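Local coordinates for osmotically inducible lipoprotein OsmE (Pseudomonas aeruginosa PAO1, PDB 4DM5) that is of unknown function but belongs to the BamE family of outer-membrane assembly factors and is probably a membrane-anchored lipoprotein induced by osmotic stress, at residues V10-V21 with Y56-F67. Sequence-based numbering, arbitrary orientation.
Sequences VNYITFRNEPLV and YILNKDGQQQPF
Thr14 and Gln63 share a water that donates to Gln63 OE1 at 2.6 Å and also bonds Thr14 OG1; a second water donates to both Thr14 O and Asp61 OD2. Residues 56-67 form a beta hairpin with a type I' turn at Lys60-Gln63, central in the antiparallel sheet of this BamE-type domain; residues 10-21 pack on it without a direct hydrogen bond. Glu18 reaches Asn59 through two further waters, one on each carboxylate oxygen: the first lies 2.8 Å from Glu18 OE1 and accepts from Asn59 N, the second lies 2.7 Å from Glu18 OE2 and donates to Asn59 O. The bend of Glu18 at chi2 (-66°) brings OE2 beside Lys60 CB. Deeper in the contact, the Phe15 ring holds Gln65 CG over one face and its own neighbour Thr14 CG2 over the other, with Gln65 CB 3.6 Å from Phe15 CZ. Gln65 NE2 donates to Pro66 O in the carbonyl plane, fixing the amide that Val10 CG2 touches. Val21 CG2 makes an off-centre, oblique CH-pi contact with Phe67, whose ring also meets Phe82 edge-to-face. Leu58 fits between Phe15, Val21 and Leu20, CD1 meeting Phe15 CD1 and Val21 CG2, CD2 meeting Leu20 CD1. Both Leu20 methyls lie on one face of Tyr56: CD2 near CZ, CD1 3.6 Å from the ring centroid, 17° off the normal, a CH-pi contact.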
loop_
_atom_site.group_PDB
_atom_site.type_symbol
_atom_site.label_atom_id
_atom_site.label_comp_id
_atom_site.label_asym_id
_atom_site.label_seq_id
_atom_site.Cartn_x
_atom_site.Cartn_y
_atom_site.Cartn_z
ATOM N N VAL A 10 12.690 -4.266 7.478
ATOM C CA VAL A 10 11.575 -3.692 8.219
ATOM C C VAL A 10 11.363 -4.703 9.362
ATOM O O VAL A 10 11.423 -5.887 9.112
ATOM C CB VAL A 10 10.291 -3.630 7.391
ATOM C CG1 VAL A 10 9.175 -3.168 8.247
ATOM C CG2 VAL A 10 10.553 -2.703 6.221
ATOM N N ASN A 11 11.126 -4.218 10.579
ATOM C CA ASN A 11 10.722 -5.087 11.700
ATOM C C ASN A 11 9.250 -5.126 11.704
ATOM O O ASN A 11 8.490 -4.188 12.181
ATOM C CB ASN A 11 11.328 -4.603 13.056
ATOM C CG ASN A 11 10.975 -5.532 14.240
ATOM O OD1 ASN A 11 10.083 -6.342 14.131
ATOM N ND2 ASN A 11 11.586 -5.307 15.395
ATOM N N TYR A 12 8.713 -6.200 11.152
ATOM C CA TYR A 12 7.286 -6.342 11.028
ATOM C C TYR A 12 6.566 -6.196 12.354
ATOM O O TYR A 12 5.526 -5.556 12.446
ATOM C CB TYR A 12 6.958 -7.708 10.287
ATOM C CG TYR A 12 5.522 -8.003 10.185
ATOM C CD1 TYR A 12 4.729 -7.340 9.219
ATOM C CD2 TYR A 12 4.887 -8.740 11.117
ATOM C CE1 TYR A 12 3.378 -7.618 9.207
ATOM C CE2 TYR A 12 3.552 -8.923 11.145
ATOM C CZ TYR A 12 2.793 -8.415 10.188
ATOM O OH TYR A 12 1.413 -8.641 10.169
ATOM N N ILE A 13 7.132 -6.660 13.459
ATOM C CA ILE A 13 6.481 -6.602 14.727
ATOM C C ILE A 13 6.142 -5.154 15.049
ATOM O O ILE A 13 5.057 -4.933 15.600
ATOM C CB ILE A 13 7.370 -7.233 15.908
ATOM C CG1 ILE A 13 7.433 -8.740 15.800
ATOM C CG2 ILE A 13 6.729 -7.012 17.334
ATOM C CD1 ILE A 13 6.036 -9.428 15.789
ATOM N N THR A 14 7.024 -4.214 14.711
ATOM C CA THR A 14 6.749 -2.796 15.060
ATOM C C THR A 14 5.411 -2.333 14.444
ATOM O O THR A 14 4.671 -1.556 15.078
ATOM C CB THR A 14 7.874 -1.953 14.530
ATOM O OG1 THR A 14 9.103 -2.470 15.147
ATOM C CG2 THR A 14 7.726 -0.444 14.923
ATOM N N PHE A 15 5.130 -2.846 13.244
ATOM C CA PHE A 15 4.012 -2.316 12.495
ATOM C C PHE A 15 2.798 -3.209 12.493
ATOM O O PHE A 15 1.832 -2.921 11.734
ATOM C CB PHE A 15 4.521 -2.023 11.064
ATOM C CG PHE A 15 5.578 -0.978 11.060
ATOM C CD1 PHE A 15 5.253 0.351 11.246
ATOM C CD2 PHE A 15 6.948 -1.307 10.936
ATOM C CE1 PHE A 15 6.177 1.340 11.347
ATOM C CE2 PHE A 15 7.925 -0.278 11.001
ATOM C CZ PHE A 15 7.502 1.040 11.166
ATOM N N ARG A 16 2.859 -4.342 13.151
ATOM C CA ARG A 16 1.801 -5.358 12.943
ATOM C C ARG A 16 0.377 -4.914 13.306
ATOM O O ARG A 16 -0.589 -5.481 12.773
ATOM C CB ARG A 16 2.139 -6.706 13.573
ATOM C CG ARG A 16 2.120 -6.625 15.102
ATOM C CD ARG A 16 2.199 -7.990 15.822
ATOM N NE ARG A 16 1.024 -8.856 15.475
ATOM C CZ ARG A 16 -0.016 -9.148 16.258
ATOM N NH1 ARG A 16 -0.052 -8.698 17.514
ATOM N NH2 ARG A 16 -1.006 -9.942 15.805
ATOM N N ASN A 17 0.245 -3.908 14.164
ATOM C CA ASN A 17 -1.058 -3.436 14.570
ATOM C C ASN A 17 -1.510 -2.205 13.785
ATOM O O ASN A 17 -2.577 -1.669 14.072
ATOM C CB ASN A 17 -1.058 -3.190 16.101
ATOM C CG ASN A 17 -1.041 -4.463 16.870
ATOM O OD1 ASN A 17 -1.820 -5.381 16.591
ATOM N ND2 ASN A 17 -0.118 -4.548 17.786
ATOM N N GLU A 18 -0.669 -1.762 12.847
ATOM C CA GLU A 18 -1.118 -0.611 11.969
ATOM C C GLU A 18 -2.315 -1.095 11.151
ATOM O O GLU A 18 -2.256 -2.131 10.561
ATOM C CB GLU A 18 -0.047 -0.234 11.016
ATOM C CG GLU A 18 1.042 0.546 11.633
ATOM C CD GLU A 18 0.502 1.918 12.099
ATOM O OE1 GLU A 18 -0.203 2.677 11.349
ATOM O OE2 GLU A 18 0.761 2.251 13.237
ATOM N N PRO A 19 -3.402 -0.287 11.098
ATOM C CA PRO A 19 -4.572 -0.705 10.322
ATOM C C PRO A 19 -4.286 -1.087 8.858
ATOM O O PRO A 19 -4.853 -2.102 8.374
ATOM C CB PRO A 19 -5.539 0.510 10.358
ATOM C CG PRO A 19 -5.149 1.131 11.672
ATOM C CD PRO A 19 -3.622 0.956 11.841
ATOM N N LEU A 20 -3.374 -0.344 8.186
ATOM C CA LEU A 20 -3.043 -0.722 6.840
ATOM C C LEU A 20 -2.441 -2.112 6.688
ATOM O O LEU A 20 -2.562 -2.789 5.641
ATOM C CB LEU A 20 -2.085 0.263 6.218
ATOM C CG LEU A 20 -2.899 1.527 5.818
ATOM C CD1 LEU A 20 -1.843 2.648 5.633
ATOM C CD2 LEU A 20 -3.808 1.371 4.535
ATOM N N VAL A 21 -1.747 -2.533 7.738
ATOM C CA VAL A 21 -1.037 -3.816 7.757
ATOM C C VAL A 21 -1.989 -4.855 8.289
ATOM O O VAL A 21 -2.046 -5.976 7.712
ATOM C CB VAL A 21 0.167 -3.699 8.705
ATOM C CG1 VAL A 21 0.872 -5.069 8.839
ATOM C CG2 VAL A 21 1.104 -2.699 8.120
ATOM N N TYR A 56 1.740 5.331 1.334
ATOM C CA TYR A 56 1.608 5.832 2.734
ATOM C C TYR A 56 2.940 5.877 3.400
ATOM O O TYR A 56 3.948 5.249 2.888
ATOM C CB TYR A 56 0.746 4.874 3.563
ATOM C CG TYR A 56 -0.602 4.543 2.916
ATOM C CD1 TYR A 56 -1.705 5.305 3.272
ATOM C CD2 TYR A 56 -0.750 3.524 2.025
ATOM C CE1 TYR A 56 -2.964 5.024 2.727
ATOM C CE2 TYR A 56 -1.998 3.184 1.424
ATOM C CZ TYR A 56 -3.118 3.955 1.829
ATOM O OH TYR A 56 -4.356 3.680 1.348
ATOM N N ILE A 57 2.996 6.658 4.480
ATOM C CA ILE A 57 4.156 6.533 5.355
ATOM C C ILE A 57 3.545 6.092 6.689
ATOM O O ILE A 57 2.763 6.809 7.318
ATOM C CB ILE A 57 4.859 7.910 5.534
ATOM C CG1 ILE A 57 5.404 8.384 4.186
ATOM C CG2 ILE A 57 5.890 7.750 6.671
ATOM C CD1 ILE A 57 6.559 7.606 3.598
ATOM N N LEU A 58 3.960 4.925 7.159
ATOM C CA LEU A 58 3.526 4.484 8.497
ATOM C C LEU A 58 4.408 5.164 9.511
ATOM O O LEU A 58 5.658 5.343 9.239
ATOM C CB LEU A 58 3.715 2.979 8.605
ATOM C CG LEU A 58 3.023 2.064 7.575
ATOM C CD1 LEU A 58 3.436 0.620 7.800
ATOM C CD2 LEU A 58 1.526 2.311 7.547
ATOM N N ASN A 59 3.803 5.566 10.623
ATOM C CA ASN A 59 4.581 6.271 11.654
ATOM C C ASN A 59 4.206 5.622 12.976
ATOM O O ASN A 59 3.063 5.776 13.480
ATOM C CB ASN A 59 4.192 7.761 11.618
ATOM C CG ASN A 59 5.105 8.621 12.443
ATOM O OD1 ASN A 59 6.070 8.160 13.045
ATOM N ND2 ASN A 59 4.819 9.905 12.435
ATOM N N LYS A 60 5.155 4.924 13.579
ATOM C CA LYS A 60 4.842 4.200 14.790
ATOM C C LYS A 60 6.094 4.206 15.637
ATOM O O LYS A 60 7.166 3.779 15.185
ATOM C CB LYS A 60 4.450 2.742 14.489
ATOM C CG LYS A 60 4.111 1.945 15.762
ATOM C CD LYS A 60 2.933 2.502 16.545
ATOM C CE LYS A 60 2.572 1.500 17.635
ATOM N NZ LYS A 60 1.450 2.076 18.405
ATOM N N ASP A 61 5.952 4.721 16.871
ATOM C CA ASP A 61 7.060 4.581 17.858
ATOM C C ASP A 61 8.357 5.242 17.326
ATOM O O ASP A 61 9.491 4.668 17.592
ATOM C CB ASP A 61 7.323 3.137 18.179
ATOM C CG ASP A 61 6.130 2.456 18.978
ATOM O OD1 ASP A 61 5.282 3.243 19.479
ATOM O OD2 ASP A 61 6.165 1.240 19.095
ATOM N N GLY A 62 8.179 6.393 16.716
ATOM C CA GLY A 62 9.286 7.176 16.177
ATOM C C GLY A 62 9.968 6.648 14.938
ATOM O O GLY A 62 11.062 7.098 14.573
ATOM N N GLN A 63 9.330 5.682 14.279
ATOM C CA GLN A 63 9.929 5.056 13.109
ATOM C C GLN A 63 8.974 5.311 11.983
ATOM O O GLN A 63 7.770 5.146 12.158
ATOM C CB GLN A 63 10.055 3.587 13.357
ATOM C CG GLN A 63 10.829 3.339 14.614
ATOM C CD GLN A 63 11.565 2.096 14.469
ATOM O OE1 GLN A 63 11.392 1.195 15.255
ATOM N NE2 GLN A 63 12.431 2.042 13.451
ATOM N N GLN A 64 9.501 5.731 10.841
ATOM C CA GLN A 64 8.725 5.911 9.622
ATOM C C GLN A 64 9.061 4.784 8.611
ATOM O O GLN A 64 10.171 4.257 8.533
ATOM C CB GLN A 64 8.857 7.314 9.067
ATOM C CG GLN A 64 8.060 8.285 9.916
ATOM C CD GLN A 64 8.346 9.714 9.580
ATOM O OE1 GLN A 64 9.200 10.011 8.718
ATOM N NE2 GLN A 64 7.612 10.641 10.238
ATOM N N GLN A 65 8.000 4.330 7.913
ATOM C CA GLN A 65 8.182 3.250 7.015
ATOM C C GLN A 65 7.184 3.409 5.849
ATOM O O GLN A 65 5.964 3.421 6.038
ATOM C CB GLN A 65 7.789 2.011 7.749
ATOM C CG GLN A 65 7.831 0.732 6.961
ATOM C CD GLN A 65 9.090 0.514 6.227
ATOM O OE1 GLN A 65 10.205 0.541 6.934
ATOM N NE2 GLN A 65 9.066 0.437 4.903
ATOM N N PRO A 66 7.684 3.472 4.628
ATOM C CA PRO A 66 6.795 3.499 3.461
ATOM C C PRO A 66 5.958 2.216 3.405
ATOM O O PRO A 66 6.381 1.110 3.755
ATOM C CB PRO A 66 7.749 3.558 2.288
ATOM C CG PRO A 66 8.907 4.366 2.873
ATOM C CD PRO A 66 9.081 3.682 4.200
ATOM N N PHE A 67 4.737 2.366 2.859
ATOM C CA PHE A 67 3.854 1.254 2.674
ATOM C C PHE A 67 2.997 1.571 1.455
ATOM O O PHE A 67 2.679 2.744 1.207
ATOM C CB PHE A 67 2.950 1.081 3.904
ATOM C CG PHE A 67 2.269 -0.251 3.939
ATOM C CD1 PHE A 67 2.900 -1.414 4.385
ATOM C CD2 PHE A 67 0.900 -0.312 3.651
ATOM C CE1 PHE A 67 2.203 -2.594 4.441
ATOM C CE2 PHE A 67 0.228 -1.533 3.689
ATOM C CZ PHE A 67 0.887 -2.720 4.102
HETATM O O HOH W 1 5.138 -1.155 17.845
HETATM O O HOH W 2 11.251 -1.128 14.127
HETATM O O HOH W 3 0.912 5.188 10.747
HETATM O O HOH W 4 0.698 4.688 14.411
#